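NDP-N-acetyl-D-galactosaminuronic acid dehydrogenase (PDB 3G79) probably catalyses the NAD-dependent two-step oxidation of UDP-N-acetyl-mannosamine to its uronic acid. Local coordinates at residues E194-V199 with Q222-S227; V356-W361 with P377-C382; E61-G66 with F90-D95; D128-V133 with Q160-E165. All coordinates share one frame; numbering follows the deposited sequence.

Contact 1 of 4, residues E194-V199 with Q222-S227; sequences EHDRIV and QVIPMS
Val199 and Ile224 meet through the backbone where two neighbouring strands run parallel. Val199 N donates to Ile224 O at 2.9 Å, and one step on, Val199 O accepts Met226 N. On one face Val199 CG2 packs 4.4 Å from Val223 CG1, with Ala210 and Tyr214 of helix 204-214 also against Val199. On the opposite face Ile198 and Ile224 run alongside each other in the same direction. The CG1 of Ile198 sits beside its own backbone N (chi1 -50°), and the chain then brings CD1 to 3.9 Å from Ile224 CB. Its other branch, CG2, comes to 3.7 Å from Met226 SD, with Ala231 of helix 228-258 and Gly269 of the second subunit also against this isoleucine. Just ahead of the strand, Asp196 OD2 accepts Gln222 N at 2.7 Å, met on the anti side of the carboxylate and 18° out of its plane. An alanine at this position keeps CB but lacks the carboxylate, and would probably leave the Gln222 N-H without this acceptor where the pairing begins. Strand 197-201, helix 204-214 and strand 223-227 form a beta-alpha-beta crossover, whose last strand is one of the two edge strands, within this chain, of the Rossmann-type sheet.

Contact 2 of 4, residues V356-W361 with P377-C382; sequences VAMLGW and PYRDLC
Met358 reaches from its strand toward the rim of the Tyr378 ring, its CG beside its own backbone N (chi1 -65°) and the chain extended beyond. The methyl CE lies in the ring plane at the edge, 3.6 Å from Tyr378 CD2, although its modelled place is doubtful because it falls too near the Arg379 backbone. The sulfur makes an oblique Met-aromatic contact, SD standing 5.1 Å from the ring centroid of Tyr378. Met358 and Arg379 cross at about a right angle, with Met358 SD 3.6 Å from Arg379 CB. An alanine in place of Met358 would probably open a gap beside the Tyr378 ring and leave the stem of Arg379 without its apolar neighbour. Val356 meets Tyr378 tip to tip, CG1 being 4.0 Å from OH, a buried hydroxyl with no partner in the model. Farther along, Arg379 passes the indole of Trp361 obliquely, CD lying 3.9 Å from CZ3, with guanidinium and indole planes 83° apart. Segment 377-382 of helix 375-385 runs antiparallel to strand residues 356-359, the segment axes 10.7 Å apart; Val389 of strand 388-392 borders Met358 and Cys382, Val391 borders Trp361 and Arg379, and Met336 and Thr340 of helix 321-345 flank Tyr378.

Contact 3 of 4, residues E61-G66 with F90-D95; sequences EMLNRG and FECTPD
Leu63 divides its two methyls between Cys92 and Phe90, and this is the close-packed half of the contact. CD1 lies 3.6 Å from Cys92 SG, while CD2 approaches the Phe90 ring obliquely, 4.1 Å from CE2. The sulfur is swung to meet the leucine by the torsion that sets SG anti to the backbone N of Cys92 (chi1 -167°). All three residues are buried. Behind them Phe90 is embedded among Ala34, Val35 and Ala38 of helix 30-39 and Val84 and Val85 of helix 77-86, and Leu63 also touches Met26 and Ile31.

Asn64 and Glu91 make the looser half, both partly exposed. Here the work is polar: the carboxamide of Asn64 holds both backbone groups of Cys92. Its OD1 accepts Cys92 N at 3.1 Å along a nearly straight N-H line (166°), while its ND2 donates to Cys92 O, also at 3.1 Å but more bent, arriving in the carbonyl plane on a lone pair. Two bonds to one residue restrain the rotation of the amide. Glu91 adds little beyond its stem, CG resting 3.8 Å from Asn64 OD1; its carboxylate turns elsewhere, to long, weak ion pairs with Lys45 and Arg98.

Glu91 and Thr93 bond through their backbones to strand 45-49 and to Gln50 just beyond it, so Asn64 pairs with the opposite edge of strand 90-93. That edge is the outer margin, within this chain, of the six-stranded parallel part of the Rossmann-type sheet, where the Asn64 carboxamide takes both backbone groups of Cys92, much as a neighbouring strand might.

Contact 4 of 4, residues D128-V133 with Q160-E165; sequences DGIRNV and QILEEE
Arg131 and Glu165 bring the two flat charged groups of this contact together, but not face to face: guanidinium and carboxylate planes are turned 69° apart and the side chains cross obliquely. What touches is the aliphatic part of the arginine, CD lying 3.8 Å from Glu165 OE2. Arg131 NE stays 4.6 Å from the same oxygen, beyond a salt bridge. At the other end of the guanidinium, NH2 forms a salt bridge with Asp128 OD1 one turn back on its own helix, at 3.5 Å.

Below this charged rim the packing is aliphatic. Arg131 CG rests 3.5 Å from Ile161 CG2, and Ile161 crosses Ile130 at about a right angle, with the two CG2 methyls 3.8 Å apart. The same methyl of Ile130, anti to its backbone N, meets Leu162 CD2 at 3.6 Å. The leucine's other methyl, CD1, packs 3.6 Å from Val133 CG1, a branch held anti to the backbone N (chi1 173°). Deeper still, Ile130 and Val133 rest on Leu107 and Val105 of strand 104-107, and Leu162 touches Phe174.

Segments 128-133 and 160-165 of helices 124-136 and 154-166 run in roughly the same direction, the axes of these segments 8.4 Å apart and crossing at -37°, side by side against the Rossmann-type sheet. No hydrogen bond or salt bridge spans the two segments. Their association therefore rests chiefly on branched aliphatic side chains, while the opposite charges of Arg131 and Glu165 would add at most a modest attraction at the exposed margin.

How the contacts relate
Contacts 1, 3 and 4 all belong to the Rossmann-type NAD-binding part, while contact 2 lies in the UDP-binding part on the far side of the chain's centre, 41 Å from contact 1 between centres and 48 Å from contact 3. Contacts 1 and 3 involve the two outermost strands of one sheet, their centres 29 Å apart. Contact 4 packs helices against that sheet and comes closest to contact 3, with nearest atoms about 7 Å apart and no touch. Leu63 and Phe90 of contact 3 touch Met26, within a glycine-rich turn after strand 20-24 that is consistent with a dinucleotide-binding loop. Along the chain they follow in series as contacts 3, 4, 1 and 2.

Contact 1 of 4, residues E194-V199 with Q222-S227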
# COMPACT_ATOMS: atom_id res chain seq x y z
N GLU A 194 12.99 -14.45 -16.27
CA GLU A 194 12.79 -14.61 -14.81
C GLU A 194 11.54 -13.88 -14.28
O GLU A 194 10.93 -14.30 -13.29
CB GLU A 194 14.05 -14.22 -14.05
CG GLU A 194 15.29 -15.08 -14.46
CD GLU A 194 16.64 -14.52 -14.06
OE1 GLU A 194 16.69 -13.48 -13.37
OE2 GLU A 194 17.68 -15.13 -14.42
N HIS A 195 11.12 -12.82 -14.97
CA HIS A 195 9.89 -12.15 -14.63
C HIS A 195 8.67 -13.02 -14.98
O HIS A 195 8.58 -13.56 -16.08
CB HIS A 195 9.82 -10.83 -15.40
CG HIS A 195 10.74 -9.76 -14.87
ND1 HIS A 195 11.71 -9.99 -13.91
CD2 HIS A 195 10.83 -8.44 -15.18
CE1 HIS A 195 12.34 -8.86 -13.64
NE2 HIS A 195 11.83 -7.90 -14.41
N ASP A 196 7.75 -13.18 -14.04
CA ASP A 196 6.46 -13.80 -14.33
C ASP A 196 5.87 -13.02 -15.46
O ASP A 196 6.14 -11.84 -15.59
CB ASP A 196 5.53 -13.74 -13.12
CG ASP A 196 5.97 -14.65 -11.99
OD1 ASP A 196 5.60 -14.37 -10.84
OD2 ASP A 196 6.70 -15.65 -12.22
N ARG A 197 5.09 -13.69 -16.30
CA ARG A 197 4.64 -13.11 -17.56
C ARG A 197 3.13 -13.11 -17.56
O ARG A 197 2.49 -14.18 -17.50
CB ARG A 197 5.20 -13.95 -18.72
CG ARG A 197 5.01 -13.42 -20.17
CD ARG A 197 5.77 -12.12 -20.33
NE ARG A 197 5.37 -11.42 -21.53
CZ ARG A 197 5.94 -11.55 -22.73
NH1 ARG A 197 6.99 -12.34 -22.87
NH2 ARG A 197 5.46 -10.89 -23.78
N ILE A 198 2.53 -11.93 -17.58
CA ILE A 198 1.06 -11.83 -17.65
C ILE A 198 0.62 -12.20 -19.09
O ILE A 198 1.14 -11.67 -20.10
CB ILE A 198 0.62 -10.39 -17.37
CG1 ILE A 198 1.27 -9.84 -16.09
CG2 ILE A 198 -0.87 -10.23 -17.45
CD1 ILE A 198 1.08 -10.61 -14.82
N VAL A 199 -0.31 -13.15 -19.21
CA VAL A 199 -0.75 -13.55 -20.56
C VAL A 199 -2.24 -13.61 -20.48
O VAL A 199 -2.78 -14.41 -19.70
CB VAL A 199 -0.16 -14.91 -21.00
CG1 VAL A 199 -0.80 -15.44 -22.30
CG2 VAL A 199 1.34 -14.79 -21.19
N GLN A 222 7.21 -17.42 -14.13
CA GLN A 222 6.02 -18.22 -14.42
C GLN A 222 4.98 -17.38 -15.14
O GLN A 222 4.91 -16.16 -14.96
CB GLN A 222 5.36 -18.73 -13.14
CG GLN A 222 6.16 -19.64 -12.22
CD GLN A 222 5.24 -20.31 -11.18
OE1 GLN A 222 5.04 -21.53 -11.20
NE2 GLN A 222 4.65 -19.49 -10.30
N VAL A 223 4.17 -18.07 -15.92
CA VAL A 223 3.08 -17.46 -16.66
C VAL A 223 1.91 -17.20 -15.73
O VAL A 223 1.57 -18.02 -14.87
CB VAL A 223 2.70 -18.36 -17.87
CG1 VAL A 223 1.31 -18.13 -18.31
CG2 VAL A 223 3.61 -18.10 -19.00
N ILE A 224 1.31 -16.01 -15.85
CA ILE A 224 0.13 -15.66 -15.04
C ILE A 224 -1.00 -15.48 -16.03
O ILE A 224 -1.03 -14.47 -16.75
CB ILE A 224 0.33 -14.40 -14.19
CG1 ILE A 224 1.55 -14.56 -13.27
CG2 ILE A 224 -0.96 -14.10 -13.36
CD1 ILE A 224 1.46 -13.74 -11.95
N PRO A 225 -1.90 -16.47 -16.12
CA PRO A 225 -2.93 -16.48 -17.19
C PRO A 225 -4.22 -15.77 -16.73
O PRO A 225 -4.66 -15.95 -15.56
CB PRO A 225 -3.19 -17.98 -17.42
CG PRO A 225 -2.96 -18.62 -15.97
CD PRO A 225 -2.05 -17.63 -15.19
N MET A 226 -4.79 -14.97 -17.63
CA MET A 226 -6.04 -14.22 -17.36
C MET A 226 -6.72 -13.75 -18.69
O MET A 226 -6.33 -14.17 -19.78
CB MET A 226 -5.75 -13.05 -16.41
CG MET A 226 -4.71 -11.99 -16.90
SD MET A 226 -4.17 -10.63 -15.81
CE MET A 226 -3.09 -11.54 -14.71
N SER A 227 -7.73 -12.89 -18.60
CA SER A 227 -8.36 -12.33 -19.78
C SER A 227 -7.43 -11.28 -20.36
O SER A 227 -6.61 -10.73 -19.64
CB SER A 227 -9.72 -11.70 -19.43
OG SER A 227 -9.49 -10.51 -18.70

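Contact 2 of 4, residues V356-W361 with P377-C382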
# COMPACT_ATOMS: atom_id res chain seq x y z
N VAL A 356 17.88 31.10 -6.87
CA VAL A 356 17.66 29.69 -6.48
C VAL A 356 18.57 28.71 -7.25
O VAL A 356 18.62 28.71 -8.48
CB VAL A 356 16.18 29.26 -6.72
CG1 VAL A 356 15.94 27.81 -6.29
CG2 VAL A 356 15.21 30.18 -5.98
N ALA A 357 19.31 27.88 -6.53
CA ALA A 357 20.09 26.79 -7.14
C ALA A 357 19.31 25.50 -6.97
O ALA A 357 19.12 25.00 -5.83
CB ALA A 357 21.50 26.65 -6.51
N MET A 358 18.81 25.03 -8.11
CA MET A 358 18.20 23.73 -8.25
C MET A 358 19.26 22.65 -8.36
O MET A 358 19.96 22.52 -9.38
CB MET A 358 17.31 23.72 -9.49
CG MET A 358 16.13 24.70 -9.33
SD MET A 358 14.75 24.41 -10.40
CE MET A 358 14.02 25.96 -10.39
N LEU A 359 19.39 21.86 -7.30
CA LEU A 359 20.26 20.71 -7.32
C LEU A 359 19.46 19.51 -7.73
O LEU A 359 18.78 18.90 -6.91
CB LEU A 359 20.84 20.49 -5.94
CG LEU A 359 22.15 21.20 -5.61
CD1 LEU A 359 22.13 22.67 -6.00
CD2 LEU A 359 22.42 21.00 -4.13
N GLY A 360 19.47 19.17 -9.00
CA GLY A 360 18.72 18.00 -9.42
C GLY A 360 17.58 18.28 -10.36
O GLY A 360 16.60 18.95 -10.00
N TRP A 361 17.74 17.78 -11.59
CA TRP A 361 16.73 17.90 -12.63
C TRP A 361 16.13 16.54 -12.99
O TRP A 361 14.92 16.45 -13.18
CB TRP A 361 17.34 18.57 -13.85
CG TRP A 361 16.36 18.82 -14.94
CD1 TRP A 361 16.24 18.11 -16.08
CD2 TRP A 361 15.38 19.86 -15.00
NE1 TRP A 361 15.25 18.65 -16.86
CE2 TRP A 361 14.71 19.73 -16.23
CE3 TRP A 361 15.02 20.91 -14.15
CZ2 TRP A 361 13.69 20.58 -16.61
CZ3 TRP A 361 14.02 21.76 -14.54
CH2 TRP A 361 13.37 21.60 -15.76
N PRO A 377 7.69 21.85 -12.96
CA PRO A 377 6.74 22.81 -12.36
C PRO A 377 7.32 23.63 -11.22
O PRO A 377 6.86 24.74 -11.00
CB PRO A 377 5.57 21.94 -11.89
CG PRO A 377 6.16 20.56 -11.73
CD PRO A 377 7.24 20.45 -12.78
N TYR A 378 8.33 23.12 -10.51
CA TYR A 378 8.97 23.89 -9.44
C TYR A 378 9.75 25.04 -10.02
O TYR A 378 9.56 26.19 -9.61
CB TYR A 378 9.90 23.03 -8.60
CG TYR A 378 10.63 23.85 -7.54
CD1 TYR A 378 10.23 23.84 -6.19
CD2 TYR A 378 11.74 24.65 -7.90
CE1 TYR A 378 10.91 24.60 -5.24
CE2 TYR A 378 12.40 25.40 -6.97
CZ TYR A 378 11.98 25.39 -5.63
OH TYR A 378 12.68 26.16 -4.71
N ARG A 379 10.62 24.74 -10.99
CA ARG A 379 11.38 25.78 -11.65
C ARG A 379 10.46 26.88 -12.17
O ARG A 379 10.78 28.07 -12.08
CB ARG A 379 12.23 25.21 -12.79
CG ARG A 379 12.92 26.26 -13.62
CD ARG A 379 13.71 25.66 -14.74
NE ARG A 379 14.30 26.68 -15.55
CZ ARG A 379 13.78 27.22 -16.67
NH1 ARG A 379 12.59 26.85 -17.16
NH2 ARG A 379 14.47 28.16 -17.29
N ASP A 380 9.29 26.48 -12.66
CA ASP A 380 8.35 27.42 -13.22
C ASP A 380 7.73 28.38 -12.21
O ASP A 380 7.57 29.57 -12.52
CB ASP A 380 7.28 26.70 -14.05
CG ASP A 380 7.77 26.39 -15.47
OD1 ASP A 380 8.74 27.04 -15.92
OD2 ASP A 380 7.20 25.50 -16.14
N LEU A 381 7.41 27.86 -11.02
CA LEU A 381 6.94 28.69 -9.90
C LEU A 381 7.96 29.74 -9.48
O LEU A 381 7.61 30.91 -9.24
CB LEU A 381 6.56 27.82 -8.70
CG LEU A 381 5.28 26.97 -8.88
CD1 LEU A 381 5.17 25.88 -7.84
CD2 LEU A 381 3.96 27.81 -8.98
N CYS A 382 9.23 29.38 -9.43
CA CYS A 382 10.21 30.37 -9.03
C CYS A 382 10.36 31.50 -10.03
O CYS A 382 10.46 32.66 -9.65
CB CYS A 382 11.54 29.73 -8.82
SG CYS A 382 11.44 28.44 -7.63

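Contact 3 of 4, residues E61-G66 with F90-D95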
# COMPACT_ATOMS: atom_id res chain seq x y z
N GLU A 61 20.04 -7.51 -42.73
CA GLU A 61 21.29 -8.17 -43.06
C GLU A 61 22.18 -8.34 -41.83
O GLU A 61 22.83 -9.38 -41.69
CB GLU A 61 22.04 -7.44 -44.19
N MET A 62 22.22 -7.33 -40.97
CA MET A 62 22.99 -7.47 -39.74
C MET A 62 22.52 -8.73 -38.99
O MET A 62 23.30 -9.67 -38.81
CB MET A 62 22.87 -6.24 -38.82
CG MET A 62 23.94 -5.21 -39.00
SD MET A 62 23.92 -4.01 -37.65
CE MET A 62 25.07 -4.80 -36.53
N LEU A 63 21.24 -8.74 -38.60
CA LEU A 63 20.66 -9.85 -37.87
C LEU A 63 20.94 -11.17 -38.54
O LEU A 63 21.22 -12.17 -37.85
CB LEU A 63 19.16 -9.68 -37.73
CG LEU A 63 18.63 -8.76 -36.64
CD1 LEU A 63 17.19 -8.41 -36.96
CD2 LEU A 63 18.75 -9.43 -35.30
N ASN A 64 20.85 -11.20 -39.87
CA ASN A 64 21.06 -12.45 -40.58
C ASN A 64 22.52 -12.90 -40.68
O ASN A 64 22.82 -13.99 -41.21
CB ASN A 64 20.38 -12.44 -41.95
CG ASN A 64 18.91 -12.82 -41.88
OD1 ASN A 64 18.46 -13.46 -40.92
ND2 ASN A 64 18.16 -12.45 -42.91
N ARG A 65 23.43 -12.06 -40.18
CA ARG A 65 24.81 -12.49 -39.97
C ARG A 65 25.01 -12.85 -38.50
O ARG A 65 26.02 -13.47 -38.14
CB ARG A 65 25.81 -11.41 -40.43
CG ARG A 65 25.80 -11.13 -41.92
CD ARG A 65 26.87 -10.12 -42.30
NE ARG A 65 26.39 -9.20 -43.33
CZ ARG A 65 25.93 -7.98 -43.08
NH1 ARG A 65 25.90 -7.52 -41.83
NH2 ARG A 65 25.50 -7.21 -44.08
N GLY A 66 24.06 -12.43 -37.66
CA GLY A 66 24.02 -12.78 -36.25
C GLY A 66 24.35 -11.67 -35.26
O GLY A 66 24.95 -11.97 -34.22
N PHE A 90 16.24 -18.81 -36.88
CA PHE A 90 15.81 -17.43 -36.92
C PHE A 90 16.28 -16.75 -38.20
O PHE A 90 17.38 -17.01 -38.69
CB PHE A 90 16.32 -16.68 -35.70
CG PHE A 90 16.06 -15.21 -35.75
CD1 PHE A 90 14.79 -14.70 -35.53
CD2 PHE A 90 17.09 -14.32 -36.05
CE1 PHE A 90 14.54 -13.35 -35.58
CE2 PHE A 90 16.83 -12.94 -36.09
CZ PHE A 90 15.55 -12.48 -35.86
N GLU A 91 15.42 -15.90 -38.73
CA GLU A 91 15.67 -15.18 -39.96
C GLU A 91 14.86 -13.90 -39.92
O GLU A 91 13.71 -13.92 -39.46
CB GLU A 91 15.23 -16.01 -41.17
CG GLU A 91 15.51 -15.35 -42.51
CD GLU A 91 14.76 -16.01 -43.66
OE1 GLU A 91 14.76 -15.42 -44.78
OE2 GLU A 91 14.17 -17.10 -43.43
N CYS A 92 15.46 -12.81 -40.37
CA CYS A 92 14.78 -11.54 -40.51
C CYS A 92 14.41 -11.34 -41.98
O CYS A 92 15.23 -11.55 -42.88
CB CYS A 92 15.69 -10.42 -40.00
SG CYS A 92 14.94 -8.79 -39.75
N THR A 93 13.16 -10.97 -42.21
CA THR A 93 12.64 -10.76 -43.57
C THR A 93 11.72 -9.54 -43.64
O THR A 93 11.01 -9.25 -42.66
CB THR A 93 11.94 -12.01 -44.13
OG1 THR A 93 11.63 -11.84 -45.52
CG2 THR A 93 10.66 -12.35 -43.33
N PRO A 94 11.79 -8.79 -44.77
CA PRO A 94 10.94 -7.62 -45.15
C PRO A 94 9.58 -8.06 -45.72
O PRO A 94 8.70 -7.24 -46.02
CB PRO A 94 11.78 -6.95 -46.25
CG PRO A 94 12.50 -8.16 -46.92
CD PRO A 94 12.92 -8.96 -45.72
N ASP A 95 9.43 -9.37 -45.83
CA ASP A 95 8.32 -9.97 -46.51
C ASP A 95 7.20 -10.44 -45.55
O ASP A 95 7.11 -11.61 -45.17
CB ASP A 95 8.83 -11.11 -47.41
CG ASP A 95 7.75 -11.74 -48.21
OD1 ASP A 95 6.66 -11.11 -48.29
OD2 ASP A 95 7.98 -12.85 -48.75

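Contact 4 of 4, residues D128-V133 with Q160-E165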
# COMPACT_ATOMS: atom_id res chain seq x y z
N ASP A 128 0.27 0.00 -37.60
CA ASP A 128 0.74 -0.46 -38.90
C ASP A 128 1.04 -1.95 -38.86
O ASP A 128 0.71 -2.65 -39.80
CB ASP A 128 1.99 0.29 -39.31
CG ASP A 128 1.70 1.51 -40.14
OD1 ASP A 128 0.73 2.26 -39.83
OD2 ASP A 128 2.47 1.72 -41.11
N GLY A 129 1.67 -2.41 -37.77
CA GLY A 129 1.99 -3.84 -37.63
C GLY A 129 0.78 -4.75 -37.56
O GLY A 129 0.77 -5.83 -38.13
N ILE A 130 -0.25 -4.30 -36.85
CA ILE A 130 -1.47 -5.05 -36.66
C ILE A 130 -2.12 -5.21 -38.02
O ILE A 130 -2.47 -6.33 -38.42
CB ILE A 130 -2.40 -4.36 -35.62
CG1 ILE A 130 -1.69 -4.27 -34.27
CG2 ILE A 130 -3.65 -5.16 -35.40
CD1 ILE A 130 -2.35 -3.35 -33.24
N ARG A 131 -2.27 -4.10 -38.74
CA ARG A 131 -2.70 -4.13 -40.14
C ARG A 131 -1.90 -5.19 -40.91
O ARG A 131 -2.47 -6.13 -41.47
CB ARG A 131 -2.57 -2.75 -40.77
CG ARG A 131 -3.64 -1.69 -40.30
CD ARG A 131 -4.05 -0.69 -41.43
NE ARG A 131 -4.62 0.60 -41.02
CZ ARG A 131 -3.90 1.71 -40.80
NH1 ARG A 131 -4.50 2.85 -40.47
NH2 ARG A 131 -2.56 1.69 -40.91
N ASN A 132 -0.58 -5.12 -40.91
CA ASN A 132 0.16 -6.15 -41.64
C ASN A 132 -0.22 -7.56 -41.22
O ASN A 132 -0.46 -8.43 -42.09
CB ASN A 132 1.65 -5.95 -41.52
CG ASN A 132 2.19 -5.05 -42.60
OD1 ASN A 132 3.22 -4.44 -42.40
ND2 ASN A 132 1.50 -4.96 -43.76
N VAL A 133 -0.26 -7.79 -39.90
CA VAL A 133 -0.81 -9.03 -39.37
C VAL A 133 -2.22 -9.36 -39.93
O VAL A 133 -2.42 -10.42 -40.54
CB VAL A 133 -0.77 -9.05 -37.84
CG1 VAL A 133 -1.52 -10.28 -37.27
CG2 VAL A 133 0.65 -9.07 -37.42
N GLN A 160 -10.65 -5.03 -34.15
CA GLN A 160 -11.27 -4.36 -35.28
C GLN A 160 -10.33 -4.39 -36.51
O GLN A 160 -10.66 -4.96 -37.53
CB GLN A 160 -11.70 -2.94 -34.91
CG GLN A 160 -13.21 -2.76 -34.60
CD GLN A 160 -13.59 -2.83 -33.10
OE1 GLN A 160 -14.25 -1.92 -32.58
NE2 GLN A 160 -13.20 -3.91 -32.42
N ILE A 161 -9.15 -3.82 -36.39
CA ILE A 161 -8.12 -3.96 -37.42
C ILE A 161 -7.89 -5.41 -37.86
O ILE A 161 -7.87 -5.72 -39.06
CB ILE A 161 -6.76 -3.36 -36.97
CG1 ILE A 161 -6.91 -1.88 -36.65
CG2 ILE A 161 -5.75 -3.46 -38.08
CD1 ILE A 161 -5.66 -1.23 -36.05
N LEU A 162 -7.68 -6.31 -36.91
CA LEU A 162 -7.44 -7.70 -37.27
C LEU A 162 -8.62 -8.19 -38.08
O LEU A 162 -8.44 -8.90 -39.07
CB LEU A 162 -7.22 -8.59 -36.04
CG LEU A 162 -5.79 -8.87 -35.54
CD1 LEU A 162 -4.71 -8.64 -36.61
CD2 LEU A 162 -5.48 -8.08 -34.28
N GLU A 163 -9.82 -7.81 -37.65
CA GLU A 163 -11.03 -8.34 -38.27
C GLU A 163 -11.35 -7.69 -39.61
O GLU A 163 -11.77 -8.40 -40.51
CB GLU A 163 -12.23 -8.30 -37.32
CG GLU A 163 -12.04 -9.25 -36.13
CD GLU A 163 -13.25 -9.37 -35.21
OE1 GLU A 163 -14.08 -8.44 -35.15
OE2 GLU A 163 -13.35 -10.39 -34.51
N GLU A 164 -11.13 -6.38 -39.74
CA GLU A 164 -11.39 -5.66 -40.99
C GLU A 164 -10.43 -6.14 -42.06
O GLU A 164 -10.82 -6.29 -43.21
CB GLU A 164 -11.20 -4.14 -40.85
CG GLU A 164 -12.13 -3.38 -39.90
CD GLU A 164 -11.64 -1.93 -39.55
OE1 GLU A 164 -10.41 -1.64 -39.66
OE2 GLU A 164 -12.50 -1.10 -39.15
N GLU A 165 -9.17 -6.37 -41.70
CA GLU A 165 -8.18 -6.68 -42.73
C GLU A 165 -8.30 -8.12 -43.22
O GLU A 165 -8.23 -8.39 -44.43
CB GLU A 165 -6.77 -6.36 -42.23
CG GLU A 165 -6.50 -4.87 -41.98
CD GLU A 165 -6.22 -4.07 -43.25
OE1 GLU A 165 -5.66 -4.63 -44.22
OE2 GLU A 165 -6.54 -2.87 -43.28